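GlcNAc Inducible Gene 2, GIG2 (Candida albicans, PDB 6AKZ) binds iron(III) and is probably an oxygenase of the DUF1479 family, encoded by a gene induced by N-acetylglucosamine. Local coordinates at residues Gln76-Leu81 with Gly86-Glu91; Pro143-Ile148 with Gly344-Trp349. All coordinates share one frame; numbering follows the deposited sequence.

Contact 1 of 2, residues Gln76-Leu81 with Gly86-Glu91; sequences QQVSEL and GCLMIE
No ring or planar amide carries the meeting of Val-78 with Leu-88; two branched aliphatic side chains touch methyl to methyl. CG1 of Val-78 lies 3.9 Å from CD1 of Leu-88, an ordinary van der Waals distance, and the same Val-78 CG1 is 4.3 Å from Leu-88 CD2, so one valine methyl faces the fork of the leucine. The two side chains run at about a right angle to each other. CB of Leu-88 points from the strand toward the helix, and with CG opposite the backbone N (chi1 178°) its CD1 is set against Val-78 CG1; in Val-78 it is likewise CG1 that stands opposite the N, leaving CG2 farther from the leucine. This is the inner face of the helix in a beta-alpha-beta unit: strand 63-65 leads through helix 76-85 into strand 87-91, which pairs parallel with the first strand. Val-78 also rests on Cys-64 of that first strand, while Leu-88 has Met-152 of helix 143-153 as a further neighbour. At the other end the segments draw together because the chain itself turns there. Gly-86 leaves the helix with a positive phi of 75°, and its N sits 4.3 Å from Leu-81 O, too long for a hydrogen bond.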
loop_
_atom_site.group_PDB
_atom_site.type_symbol
_atom_site.label_atom_id
_atom_site.label_comp_id
_atom_site.label_asym_id
_atom_site.label_seq_id
_atom_site.Cartn_x
_atom_site.Cartn_y
_atom_site.Cartn_z
ATOM N N GLN A 76 -18.211 13.152 -4.841
ATOM C CA GLN A 76 -18.940 11.927 -4.895
ATOM C C GLN A 76 -18.582 11.054 -6.090
ATOM O O GLN A 76 -18.336 9.863 -5.920
ATOM C CB GLN A 76 -20.475 12.206 -4.806
ATOM C CG GLN A 76 -21.380 10.983 -4.920
ATOM C CD GLN A 76 -22.726 11.300 -5.596
ATOM O OE1 GLN A 76 -22.803 11.797 -6.749
ATOM N NE2 GLN A 76 -23.790 10.995 -4.894
ATOM N N GLN A 77 -18.595 11.585 -7.304
ATOM C CA GLN A 77 -18.300 10.733 -8.455
ATOM C C GLN A 77 -16.858 10.152 -8.409
ATOM O O GLN A 77 -16.584 9.003 -8.810
ATOM C CB GLN A 77 -18.487 11.564 -9.714
ATOM C CG GLN A 77 -18.092 10.954 -11.048
ATOM C CD GLN A 77 -17.987 12.040 -12.132
ATOM O OE1 GLN A 77 -17.541 13.153 -11.863
ATOM N NE2 GLN A 77 -18.380 11.703 -13.371
ATOM N N VAL A 78 -15.952 10.959 -7.930
ATOM C CA VAL A 78 -14.534 10.486 -7.838
ATOM C C VAL A 78 -14.400 9.359 -6.755
ATOM O O VAL A 78 -13.730 8.298 -6.919
ATOM C CB VAL A 78 -13.632 11.665 -7.542
ATOM C CG1 VAL A 78 -12.190 11.237 -7.230
ATOM C CG2 VAL A 78 -13.693 12.681 -8.684
ATOM N N SER A 79 -15.041 9.603 -5.612
ATOM C CA SER A 79 -15.096 8.637 -4.533
ATOM C C SER A 79 -15.613 7.323 -4.968
ATOM O O SER A 79 -14.981 6.264 -4.703
ATOM C CB SER A 79 -15.916 9.209 -3.340
ATOM O OG SER A 79 -16.121 8.251 -2.294
ATOM N N GLU A 80 -16.769 7.326 -5.665
ATOM C CA GLU A 80 -17.337 6.111 -6.136
ATOM C C GLU A 80 -16.429 5.351 -7.082
ATOM O O GLU A 80 -16.251 4.125 -6.959
ATOM C CB GLU A 80 -18.680 6.387 -6.826
ATOM C CG GLU A 80 -19.679 7.001 -5.895
ATOM C CD GLU A 80 -20.991 7.375 -6.623
ATOM O OE1 GLU A 80 -20.966 7.760 -7.832
ATOM O OE2 GLU A 80 -22.010 7.378 -5.932
ATOM N N LEU A 81 -15.833 6.069 -7.991
ATOM C CA LEU A 81 -14.888 5.420 -8.932
ATOM C C LEU A 81 -13.607 4.886 -8.181
ATOM O O LEU A 81 -13.057 3.799 -8.495
ATOM C CB LEU A 81 -14.520 6.393 -10.065
ATOM C CG LEU A 81 -15.633 6.588 -11.074
ATOM C CD1 LEU A 81 -15.477 7.884 -11.840
ATOM C CD2 LEU A 81 -15.672 5.323 -11.915
ATOM N N GLY A 86 -9.800 1.416 -7.096
ATOM C CA GLY A 86 -8.717 1.282 -6.122
ATOM C C GLY A 86 -7.478 2.104 -6.398
ATOM O O GLY A 86 -6.403 1.854 -5.828
ATOM N N CYS A 87 -7.537 3.060 -7.334
ATOM C CA CYS A 87 -6.388 3.918 -7.667
ATOM C C CYS A 87 -6.996 5.287 -8.067
ATOM O O CYS A 87 -8.199 5.415 -8.357
ATOM C CB CYS A 87 -5.496 3.316 -8.797
ATOM S SG CYS A 87 -6.493 2.814 -10.219
ATOM N N LEU A 88 -6.183 6.278 -8.005
ATOM C CA LEU A 88 -6.544 7.671 -8.308
ATOM C C LEU A 88 -5.308 8.461 -8.667
ATOM O O LEU A 88 -4.324 8.410 -7.939
ATOM C CB LEU A 88 -7.202 8.292 -7.073
ATOM C CG LEU A 88 -7.600 9.784 -7.199
ATOM C CD1 LEU A 88 -8.654 10.039 -8.277
ATOM C CD2 LEU A 88 -8.217 10.169 -5.846
ATOM N N MET A 89 -5.392 9.289 -9.703
ATOM C CA MET A 89 -4.408 10.275 -10.025
ATOM C C MET A 89 -5.032 11.664 -9.804
ATOM O O MET A 89 -6.089 11.959 -10.338
ATOM C CB MET A 89 -3.916 10.096 -11.460
ATOM C CG MET A 89 -3.013 11.284 -11.967
ATOM S SD MET A 89 -2.557 11.080 -13.722
ATOM C CE MET A 89 -1.484 9.718 -13.638
ATOM N N ILE A 90 -4.424 12.447 -8.956
ATOM C CA ILE A 90 -4.862 13.826 -8.659
ATOM C C ILE A 90 -3.908 14.758 -9.314
ATOM O O ILE A 90 -2.680 14.801 -8.992
ATOM C CB ILE A 90 -4.880 14.047 -7.157
ATOM C CG1 ILE A 90 -5.715 12.990 -6.431
ATOM C CG2 ILE A 90 -5.336 15.476 -6.839
ATOM C CD1 ILE A 90 -5.583 13.052 -4.929
ATOM N N GLU A 91 -4.385 15.532 -10.247
ATOM C CA GLU A 91 -3.512 16.442 -11.011
ATOM C C GLU A 91 -3.296 17.808 -10.357
ATOM O O GLU A 91 -4.133 18.252 -9.633
ATOM C CB GLU A 91 -4.070 16.612 -12.410
ATOM C CG GLU A 91 -3.907 15.332 -13.183
ATOM C CD GLU A 91 -3.955 15.512 -14.692
ATOM O OE1 GLU A 91 -5.112 15.708 -15.115
ATOM O OE2 GLU A 91 -2.877 15.398 -15.410
#

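Contact 2 of 2, residues Pro143-Ile148 with Gly344-Trp349; sequences PNMKAI and GSFVFW
Ile-148 pushes its CD1 methyl in among two phenylalanines, and this is the dense part of the contact. CD1 of Ile-148 comes within 3.5 Å of CG and 3.6 Å of CB in Phe-346, at the root of the ring, and it also lies 3.8 Å from CE2 of Phe-348. Its approach to both rings is oblique. The methyl gets there because CG1 of Ile-148 sits between the backbone N and the carbonyl carbon (chi1 65°), from where the extended chain reaches the two phenylalanines on that face of the sheet. The rings also pack on each other: CE1 of Phe-346 lies 3.4 Å above the plane of Phe-348, offset toward its rim. Met-145 makes a smaller contact one helical turn earlier. Its chain is bent, bringing SD to 3.7 Å from CD2 of Phe-346 in a Met-aromatic contact, with the sulfur 56° off the ring normal.

The axis of 143-148 runs at 23° to that of 346-349, the helix packing on the sheet of this cupin-clan protein. Ile-90 of the adjoining strand 87-91 and Phe-149 of the helix are among the further neighbours. In contrast to the buried Ile-148 side, Pro-143 is exposed, and Lys-146 is partly exposed and makes a salt bridge with Asp-427. With no hydrogen bond or charge pair linking the two segments, this buried interface depends on apolar fit and on the polarisable sulfur and rings.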
loop_
_atom_site.group_PDB
_atom_site.type_symbol
_atom_site.label_atom_id
_atom_site.label_comp_id
_atom_site.label_asym_id
_atom_site.label_seq_id
_atom_site.Cartn_x
_atom_site.Cartn_y
_atom_site.Cartn_z
ATOM N N PRO A 143 1.084 21.949 2.210
ATOM C CA PRO A 143 -0.357 22.018 2.551
ATOM C C PRO A 143 -1.265 21.265 1.579
ATOM O O PRO A 143 -2.279 20.663 1.994
ATOM C CB PRO A 143 -0.674 23.555 2.466
ATOM C CG PRO A 143 0.636 24.204 2.553
ATOM C CD PRO A 143 1.601 23.303 1.881
ATOM N N ASN A 144 -0.901 21.291 0.300
ATOM C CA ASN A 144 -1.663 20.594 -0.723
ATOM C C ASN A 144 -1.483 19.096 -0.529
ATOM O O ASN A 144 -2.374 18.304 -0.835
ATOM C CB ASN A 144 -1.198 21.010 -2.119
ATOM C CG ASN A 144 -1.665 22.402 -2.497
ATOM O OD1 ASN A 144 -2.328 23.081 -1.714
ATOM N ND2 ASN A 144 -1.317 22.835 -3.704
ATOM N N MET A 145 -0.349 18.640 -0.038
ATOM C CA MET A 145 -0.153 17.219 0.184
ATOM C C MET A 145 -0.936 16.806 1.433
ATOM O O MET A 145 -1.589 15.825 1.423
ATOM C CB MET A 145 1.300 16.844 0.349
ATOM C CG MET A 145 2.076 17.191 -0.894
ATOM S SD MET A 145 1.673 16.009 -2.152
ATOM C CE MET A 145 0.024 16.505 -2.573
ATOM N N LYS A 146 -0.821 17.574 2.515
ATOM C CA LYS A 146 -1.621 17.229 3.686
ATOM C C LYS A 146 -3.121 17.110 3.314
ATOM O O LYS A 146 -3.837 16.256 3.822
ATOM C CB LYS A 146 -1.467 18.283 4.773
ATOM C CG LYS A 146 -0.033 18.261 5.368
ATOM C CD LYS A 146 0.039 19.251 6.554
ATOM C CE LYS A 146 1.311 19.065 7.332
ATOM N NZ LYS A 146 1.399 19.883 8.563
ATOM N N ALA A 147 -3.571 18.018 2.489
ATOM C CA ALA A 147 -4.962 18.076 2.052
ATOM C C ALA A 147 -5.385 16.801 1.350
ATOM O O ALA A 147 -6.449 16.231 1.654
ATOM C CB ALA A 147 -5.223 19.290 1.156
ATOM N N ILE A 148 -4.591 16.322 0.415
ATOM C CA ILE A 148 -5.010 15.112 -0.311
ATOM C C ILE A 148 -4.993 13.895 0.572
ATOM O O ILE A 148 -5.856 13.040 0.447
ATOM C CB ILE A 148 -4.247 14.819 -1.628
ATOM C CG1 ILE A 148 -2.799 14.511 -1.355
ATOM C CG2 ILE A 148 -4.406 16.018 -2.600
ATOM C CD1 ILE A 148 -1.998 14.171 -2.613
ATOM N N GLY A 344 3.963 17.168 -10.438
ATOM C CA GLY A 344 3.058 17.681 -9.436
ATOM C C GLY A 344 1.716 17.025 -9.307
ATOM O O GLY A 344 0.903 17.502 -8.464
ATOM N N SER A 345 1.500 15.925 -10.037
ATOM C CA SER A 345 0.397 15.015 -9.776
ATOM C C SER A 345 0.811 14.032 -8.699
ATOM O O SER A 345 1.974 13.782 -8.474
ATOM C CB SER A 345 0.015 14.184 -11.002
ATOM O OG SER A 345 -0.466 15.080 -11.990
ATOM N N PHE A 346 -0.193 13.525 -8.009
ATOM C CA PHE A 346 -0.024 12.508 -6.976
ATOM C C PHE A 346 -0.818 11.302 -7.406
ATOM O O PHE A 346 -1.990 11.459 -7.781
ATOM C CB PHE A 346 -0.397 13.003 -5.603
ATOM C CG PHE A 346 0.272 12.279 -4.507
ATOM C CD1 PHE A 346 -0.208 11.040 -4.086
ATOM C CD2 PHE A 346 1.434 12.742 -3.941
ATOM C CE1 PHE A 346 0.445 10.343 -3.136
ATOM C CE2 PHE A 346 2.079 12.033 -2.961
ATOM C CZ PHE A 346 1.617 10.847 -2.575
ATOM N N VAL A 347 -0.217 10.100 -7.281
ATOM C CA VAL A 347 -0.866 8.876 -7.638
ATOM C C VAL A 347 -0.988 8.007 -6.365
ATOM O O VAL A 347 0.022 7.728 -5.715
ATOM C CB VAL A 347 -0.178 8.131 -8.782
ATOM C CG1 VAL A 347 -0.659 6.692 -8.931
ATOM C CG2 VAL A 347 -0.307 8.926 -10.083
ATOM N N PHE A 348 -2.189 7.538 -6.110
ATOM C CA PHE A 348 -2.515 6.621 -4.975
ATOM C C PHE A 348 -3.006 5.280 -5.508
ATOM O O PHE A 348 -3.775 5.216 -6.474
ATOM C CB PHE A 348 -3.661 7.167 -4.140
ATOM C CG PHE A 348 -3.318 8.288 -3.250
ATOM C CD1 PHE A 348 -2.538 8.059 -2.137
ATOM C CD2 PHE A 348 -3.812 9.584 -3.494
ATOM C CE1 PHE A 348 -2.182 9.077 -1.242
ATOM C CE2 PHE A 348 -3.441 10.617 -2.603
ATOM C CZ PHE A 348 -2.641 10.355 -1.496
ATOM N N TRP A 349 -2.630 4.193 -4.855
ATOM C CA TRP A 349 -3.308 2.974 -5.059
ATOM C C TRP A 349 -3.495 2.230 -3.718
ATOM O O TRP A 349 -2.664 2.241 -2.786
ATOM C CB TRP A 349 -2.712 2.069 -6.125
ATOM C CG TRP A 349 -1.309 1.573 -5.877
ATOM C CD1 TRP A 349 -0.966 0.334 -5.458
ATOM C CD2 TRP A 349 -0.085 2.308 -6.024
ATOM N NE1 TRP A 349 0.459 0.220 -5.308
ATOM C CE2 TRP A 349 1.001 1.403 -5.738
ATOM C CE3 TRP A 349 0.220 3.617 -6.435
ATOM C CZ2 TRP A 349 2.342 1.781 -5.842
ATOM C CZ3 TRP A 349 1.586 4.013 -6.482
ATOM C CH2 TRP A 349 2.607 3.116 -6.194
#

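In the fold
Contact 1 closes before contact 2 opens along the chain, and their centres lie 12 Å apart on the same side of the chain's centre. They share the seven-stranded mixed sheet, in which strands 87-91 and 346-350 are antiparallel neighbours: Ile-90 N lies 2.9 Å from Phe-346 O, a probable hydrogen bond, and Leu-88 and Phe-348 are linked likewise. Helix 143-153 covers both strands. Helices 76-85 and 143-153 thus pack onto adjoining strands of one sheet. The iron, held by His-192, Asp-194 and His-355, is about 13 Å from the Phe-348 side chain, and no residue of either contact is among these three ligands.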